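Local coordinates for protein putative Nitroreductase (Anabaena variabilis ATCC 29413, PDB 3EO7) that binds flavin mononucleotide and probably acts as an oxidoreductase of the nitroreductase family, at residues Y397-A400 and E405-Q408; F383-G388 and E491-P496. All coordinates share one frame; numbering follows the deposited sequence. Where two conformers were deposited one is given.

Contact 1: residues Y397-A400 and E405-Q408; sequences YYYA and ELRQ. With PGR (R-1,2-propanediol), chain S.
Tyr-398 pairs with Arg-407 and Ala-400 with Glu-405 through two backbone hydrogen bonds each, and these four bonds join 397-400 to 405-408. Tyr-398 and Arg-407 exchange N-H and carbonyl, with Tyr-398 N to Arg-407 O at 2.8 Å, and Ala-400 and Glu-405 do likewise. In the non-hydrogen-bonded pairs, CA-H groups lean on carbonyls, as Tyr-397 CA does on Arg-407 O. The two strands form an antiparallel beta hairpin with a four-residue connection, and they continue into a larger sheet: Tyr-397 and Tyr-399 bond to strand 381-390, and on the other side Leu-406 and Gln-408 make backbone hydrogen bonds with Ile-311 and Leu-309.

Polar side chains work on both faces. The extended Gln-408 crosses the Tyr-397 ring obliquely, an off-centre CH-pi contact with CG 4.2 Å from the centroid, and its NE2 donates to Tyr-397 OH at 3.1 Å (153° at the hydrogen), the hydroxyl lying in the amide plane. That hydroxyl also bonds Glu-393 O, while Gln-408 O and OE1 hold a propanediol, probably from the crystallisation liquor. On the other face Arg-407 grips Glu-405 side-on in a salt bridge, NE and NH2 both reaching OE1 at 2.9 Å, which should restrain the guanidinium's rotation. Round that group, Ala-400 CB sits over its centre, 3.6 Å from Arg-407 CZ, and the Tyr-398 ring lies alongside, NH1 at its edge.

Apolar contacts involve Leu-406, whose CB meets Tyr-397 CD2 at 3.8 Å. With CG beside the backbone N (chi1 -68°), its methyl CD2 reaches Tyr-399 CB.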
loop_
_atom_site.group_PDB
_atom_site.type_symbol
_atom_site.label_atom_id
_atom_site.label_comp_id
_atom_site.label_asym_id
_atom_site.label_seq_id
_atom_site.Cartn_x
_atom_site.Cartn_y
_atom_site.Cartn_z
ATOM N N TYR A 397 -3.675 18.631 -13.750
ATOM C CA TYR A 397 -4.026 17.730 -14.839
ATOM C C TYR A 397 -4.714 16.497 -14.313
ATOM O O TYR A 397 -4.316 15.927 -13.307
ATOM C CB TYR A 397 -2.756 17.271 -15.581
ATOM C CG TYR A 397 -1.990 18.388 -16.234
ATOM C CD1 TYR A 397 -1.134 19.188 -15.487
ATOM C CD2 TYR A 397 -2.129 18.655 -17.593
ATOM C CE1 TYR A 397 -0.444 20.206 -16.065
ATOM C CE2 TYR A 397 -1.415 19.692 -18.205
ATOM C CZ TYR A 397 -0.580 20.472 -17.423
ATOM O OH TYR A 397 0.123 21.497 -18.004
ATOM N N TYR A 398 -5.769 16.088 -14.985
ATOM C CA TYR A 398 -6.329 14.762 -14.753
ATOM C C TYR A 398 -5.446 13.779 -15.511
ATOM O O TYR A 398 -5.054 14.036 -16.652
ATOM C CB TYR A 398 -7.729 14.683 -15.336
ATOM C CG TYR A 398 -8.345 13.312 -15.318
ATOM C CD1 TYR A 398 -8.623 12.662 -14.123
ATOM C CD2 TYR A 398 -8.726 12.706 -16.511
ATOM C CE1 TYR A 398 -9.238 11.403 -14.104
ATOM C CE2 TYR A 398 -9.376 11.468 -16.508
ATOM C CZ TYR A 398 -9.631 10.835 -15.303
ATOM O OH TYR A 398 -10.285 9.633 -15.314
ATOM N N TYR A 399 -5.083 12.661 -14.887
ATOM C CA TYR A 399 -4.339 11.648 -15.589
ATOM C C TYR A 399 -5.320 10.512 -15.946
ATOM O O TYR A 399 -5.999 9.962 -15.067
ATOM C CB TYR A 399 -3.172 11.113 -14.765
ATOM C CG TYR A 399 -2.482 9.911 -15.417
ATOM C CD1 TYR A 399 -1.916 10.009 -16.695
ATOM C CD2 TYR A 399 -2.380 8.687 -14.745
ATOM C CE1 TYR A 399 -1.283 8.904 -17.298
ATOM C CE2 TYR A 399 -1.764 7.605 -15.333
ATOM C CZ TYR A 399 -1.223 7.702 -16.615
ATOM O OH TYR A 399 -0.595 6.616 -17.194
ATOM N N ALA A 400 -5.424 10.249 -17.249
ATOM C CA ALA A 400 -6.290 9.231 -17.850
ATOM C C ALA A 400 -5.388 8.034 -18.216
ATOM O O ALA A 400 -4.751 8.019 -19.257
ATOM C CB ALA A 400 -6.971 9.806 -19.132
ATOM N N GLU A 405 -3.161 9.906 -21.193
ATOM C CA GLU A 405 -3.175 11.331 -21.407
ATOM C C GLU A 405 -3.247 12.099 -20.102
ATOM O O GLU A 405 -3.825 11.608 -19.131
ATOM C CB GLU A 405 -4.411 11.728 -22.194
ATOM C CG GLU A 405 -4.410 11.291 -23.601
ATOM C CD GLU A 405 -5.690 11.651 -24.326
ATOM O OE1 GLU A 405 -6.712 12.031 -23.702
ATOM O OE2 GLU A 405 -5.676 11.480 -25.544
ATOM N N LEU A 406 -2.659 13.295 -20.115
ATOM C CA LEU A 406 -2.871 14.306 -19.100
ATOM C C LEU A 406 -3.878 15.272 -19.742
ATOM O O LEU A 406 -3.764 15.608 -20.919
ATOM C CB LEU A 406 -1.612 15.076 -18.747
ATOM C CG LEU A 406 -0.524 14.280 -18.027
ATOM C CD1 LEU A 406 0.818 15.035 -17.976
ATOM C CD2 LEU A 406 -1.024 13.896 -16.634
ATOM N N ARG A 407 -4.896 15.652 -18.984
ATOM C CA ARG A 407 -5.913 16.608 -19.470
ATOM C C ARG A 407 -5.848 17.805 -18.518
ATOM O O ARG A 407 -6.045 17.631 -17.319
ATOM C CB ARG A 407 -7.274 15.932 -19.500
ATOM C CG ARG A 407 -7.226 14.680 -20.381
ATOM C CD ARG A 407 -8.488 13.896 -20.450
ATOM N NE ARG A 407 -8.312 12.740 -21.332
ATOM C CZ ARG A 407 -9.085 11.656 -21.349
ATOM N NH1 ARG A 407 -10.075 11.513 -20.489
ATOM N NH2 ARG A 407 -8.833 10.684 -22.220
ATOM N N GLN A 408 -5.474 18.977 -19.040
ATOM C CA GLN A 408 -5.275 20.185 -18.199
ATOM C C GLN A 408 -6.613 20.743 -17.748
ATOM O O GLN A 408 -7.459 21.085 -18.570
ATOM C CB GLN A 408 -4.513 21.264 -18.952
ATOM C CG GLN A 408 -4.032 22.421 -18.095
ATOM C CD GLN A 408 -3.361 23.470 -18.917
ATOM O OE1 GLN A 408 -4.030 24.297 -19.552
ATOM N NE2 GLN A 408 -2.027 23.473 -18.908
HETATM C C1 PGR S . -8.252 23.806 -20.646
HETATM C C2 PGR S . -7.705 24.952 -19.781
HETATM C C3 PGR S . -7.731 24.557 -18.298
HETATM O O1 PGR S . -7.375 22.682 -20.706
HETATM O O2 PGR S . -6.412 25.437 -20.178
#

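Contact 2: residues F383-G388 and E491-P496; sequences FIAVCG and EVLGIP
Phe-383 and Ile-495 carry most of this contact, which is made entirely of apolar side chains. The isoleucine spreads its branches beneath the phenylalanine: methyl CG2 lies over one face of the ring, 4.0 Å from the centroid and 18° off the normal, a CH-pi contact displaced toward the rim at Phe-383 CD1 and CE1. The other branch follows the base of the aromatic side chain, with CG1 3.9 Å from Phe-383 CG and the terminal Ile-495 CD1 close to Phe-383 CB. Both branches can reach the same side chain because CG1 stands beside the backbone N of Ile-495 (chi1 -60°) while CG2 is anti to it.

Proline packing completes the grip at the far end of the ring. Pro-496 CD approaches Phe-383 CZ obliquely at 3.6 Å, and CE2 is little farther away. Were Phe-383 replaced by an alanine, Ile-495 CG2 would probably lose the ring face it rests on, with a gap opened beside Pro-496 CD. Elsewhere around this phenylalanine, its ring meets that of Tyr-398 and its side chain touches Thr-438.

A smaller aliphatic contact lies farther along the strand, where Ala-385 CB meets Leu-493 CD2 at 4.1 Å. Phe-436 of strand 433-439 touches both of these side chains.

Chain geometry explains how one short segment serves both places. Leu-493 ends helix 486-493, and Gly-494, with its positive phi of 83°, turns the chain so that Ile-495 and Pro-496 follow along Phe-383. The contact thus packs a helix end and the loop after it on the sheet at strand 381-390, within the fold of the FMN-dependent nitroreductase family.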
loop_
_atom_site.group_PDB
_atom_site.type_symbol
_atom_site.label_atom_id
_atom_site.label_comp_id
_atom_site.label_asym_id
_atom_site.label_seq_id
_atom_site.Cartn_x
_atom_site.Cartn_y
_atom_site.Cartn_z
ATOM N N PHE A 383 -5.020 12.729 -10.166
ATOM C CA PHE A 383 -4.845 14.141 -10.584
ATOM C C PHE A 383 -3.440 14.541 -10.233
ATOM O O PHE A 383 -2.909 14.112 -9.198
ATOM C CB PHE A 383 -5.847 15.086 -9.913
ATOM C CG PHE A 383 -7.272 14.797 -10.303
ATOM C CD1 PHE A 383 -7.981 13.753 -9.697
ATOM C CD2 PHE A 383 -7.886 15.527 -11.324
ATOM C CE1 PHE A 383 -9.304 13.465 -10.088
ATOM C CE2 PHE A 383 -9.210 15.235 -11.705
ATOM C CZ PHE A 383 -9.893 14.190 -11.079
ATOM N N ILE A 384 -2.819 15.335 -11.099
ATOM C CA ILE A 384 -1.453 15.736 -10.871
ATOM C C ILE A 384 -1.311 17.241 -10.870
ATOM O O ILE A 384 -1.671 17.912 -11.847
ATOM C CB ILE A 384 -0.490 15.135 -11.947
ATOM C CG1 ILE A 384 -0.778 13.628 -12.118
ATOM C CG2 ILE A 384 0.956 15.400 -11.580
ATOM C CD1 ILE A 384 0.232 12.867 -13.008
ATOM N N ALA A 385 -0.804 17.779 -9.771
ATOM C CA ALA A 385 -0.439 19.189 -9.728
ATOM C C ALA A 385 1.010 19.266 -10.214
ATOM O O ALA A 385 1.920 18.684 -9.610
ATOM C CB ALA A 385 -0.575 19.774 -8.315
ATOM N N VAL A 386 1.229 20.000 -11.298
ATOM C CA VAL A 386 2.553 20.157 -11.883
ATOM C C VAL A 386 3.053 21.565 -11.620
ATOM O O VAL A 386 2.391 22.533 -12.003
ATOM C CB VAL A 386 2.480 19.889 -13.417
ATOM C CG1 VAL A 386 3.773 20.232 -14.112
ATOM C CG2 VAL A 386 2.015 18.405 -13.688
ATOM N N CYS A 387 4.203 21.688 -10.954
ATOM C CA CYS A 387 4.808 22.980 -10.694
ATOM C C CYS A 387 6.132 23.168 -11.378
ATOM O O CYS A 387 6.497 24.298 -11.663
ATOM C CB CYS A 387 5.019 23.190 -9.202
ATOM S SG CYS A 387 3.436 23.183 -8.318
ATOM N N GLY A 388 6.853 22.080 -11.616
ATOM C CA GLY A 388 8.170 22.138 -12.236
ATOM C C GLY A 388 8.520 20.943 -13.077
ATOM O O GLY A 388 9.375 20.161 -12.711
ATOM N N GLU A 491 -10.997 22.476 -4.155
ATOM C CA GLU A 491 -11.232 23.900 -4.345
ATOM C C GLU A 491 -10.084 24.571 -5.113
ATOM O O GLU A 491 -10.290 25.294 -6.072
ATOM C CB GLU A 491 -11.392 24.551 -2.951
ATOM C CG GLU A 491 -12.639 24.072 -2.127
ATOM C CD GLU A 491 -12.747 24.678 -0.704
ATOM O OE1 GLU A 491 -11.838 25.415 -0.273
ATOM O OE2 GLU A 491 -13.743 24.384 0.006
ATOM N N VAL A 492 -8.866 24.299 -4.664
ATOM C CA VAL A 492 -7.633 24.839 -5.255
ATOM C C VAL A 492 -7.309 24.234 -6.639
ATOM O O VAL A 492 -7.088 24.926 -7.629
ATOM C CB VAL A 492 -6.450 24.559 -4.292
ATOM C CG1 VAL A 492 -5.106 24.862 -4.955
ATOM C CG2 VAL A 492 -6.621 25.340 -2.999
ATOM N N LEU A 493 -7.306 22.918 -6.711
ATOM C CA LEU A 493 -6.833 22.207 -7.888
ATOM C C LEU A 493 -7.863 21.929 -8.970
ATOM O O LEU A 493 -7.524 21.508 -10.054
ATOM C CB LEU A 493 -6.149 20.907 -7.406
ATOM C CG LEU A 493 -4.884 21.110 -6.544
ATOM C CD1 LEU A 493 -4.272 19.744 -6.204
ATOM C CD2 LEU A 493 -3.783 22.004 -7.237
ATOM N N GLY A 494 -9.137 22.123 -8.672
ATOM C CA GLY A 494 -10.195 21.837 -9.651
ATOM C C GLY A 494 -10.605 20.378 -9.705
ATOM O O GLY A 494 -11.221 19.887 -10.674
ATOM N N ILE A 495 -10.252 19.637 -8.681
ATOM C CA ILE A 495 -10.662 18.243 -8.630
ATOM C C ILE A 495 -12.164 18.201 -8.375
ATOM O O ILE A 495 -12.656 18.896 -7.467
ATOM C CB ILE A 495 -9.891 17.477 -7.517
ATOM C CG1 ILE A 495 -8.377 17.520 -7.767
ATOM C CG2 ILE A 495 -10.406 16.033 -7.426
ATOM C CD1 ILE A 495 -7.536 16.767 -6.703
ATOM N N PRO A 496 -12.922 17.449 -9.199
ATOM C CA PRO A 496 -14.368 17.345 -9.039
ATOM C C PRO A 496 -14.762 17.109 -7.581
ATOM O O PRO A 496 -14.140 16.298 -6.873
ATOM C CB PRO A 496 -14.742 16.177 -9.955
ATOM C CG PRO A 496 -13.693 16.239 -11.064
ATOM C CD PRO A 496 -12.434 16.676 -10.360
#

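How the contacts relate
The centres of contacts 1 and 2 lie about 10 Å apart, about 23 Å each from the centre of the chain and away from the residues that bind flavin mononucleotide. They share a mixed sheet in which strand 381-390 pairs with strand 395-400, and Ile-384 N to Tyr-397 O, at 2.7 Å, is probably one of the hydrogen bonds between them. Along the chain, 383-388 leads into the hairpin 397-400 and 405-408, whereas 491-496 comes more than 80 residues later. Contact 1 is therefore local, and contact 2 brings a late helix end back onto the same sheet. Together they show sequence-near pairing and sequence-distant packing building one nitroreductase-family region.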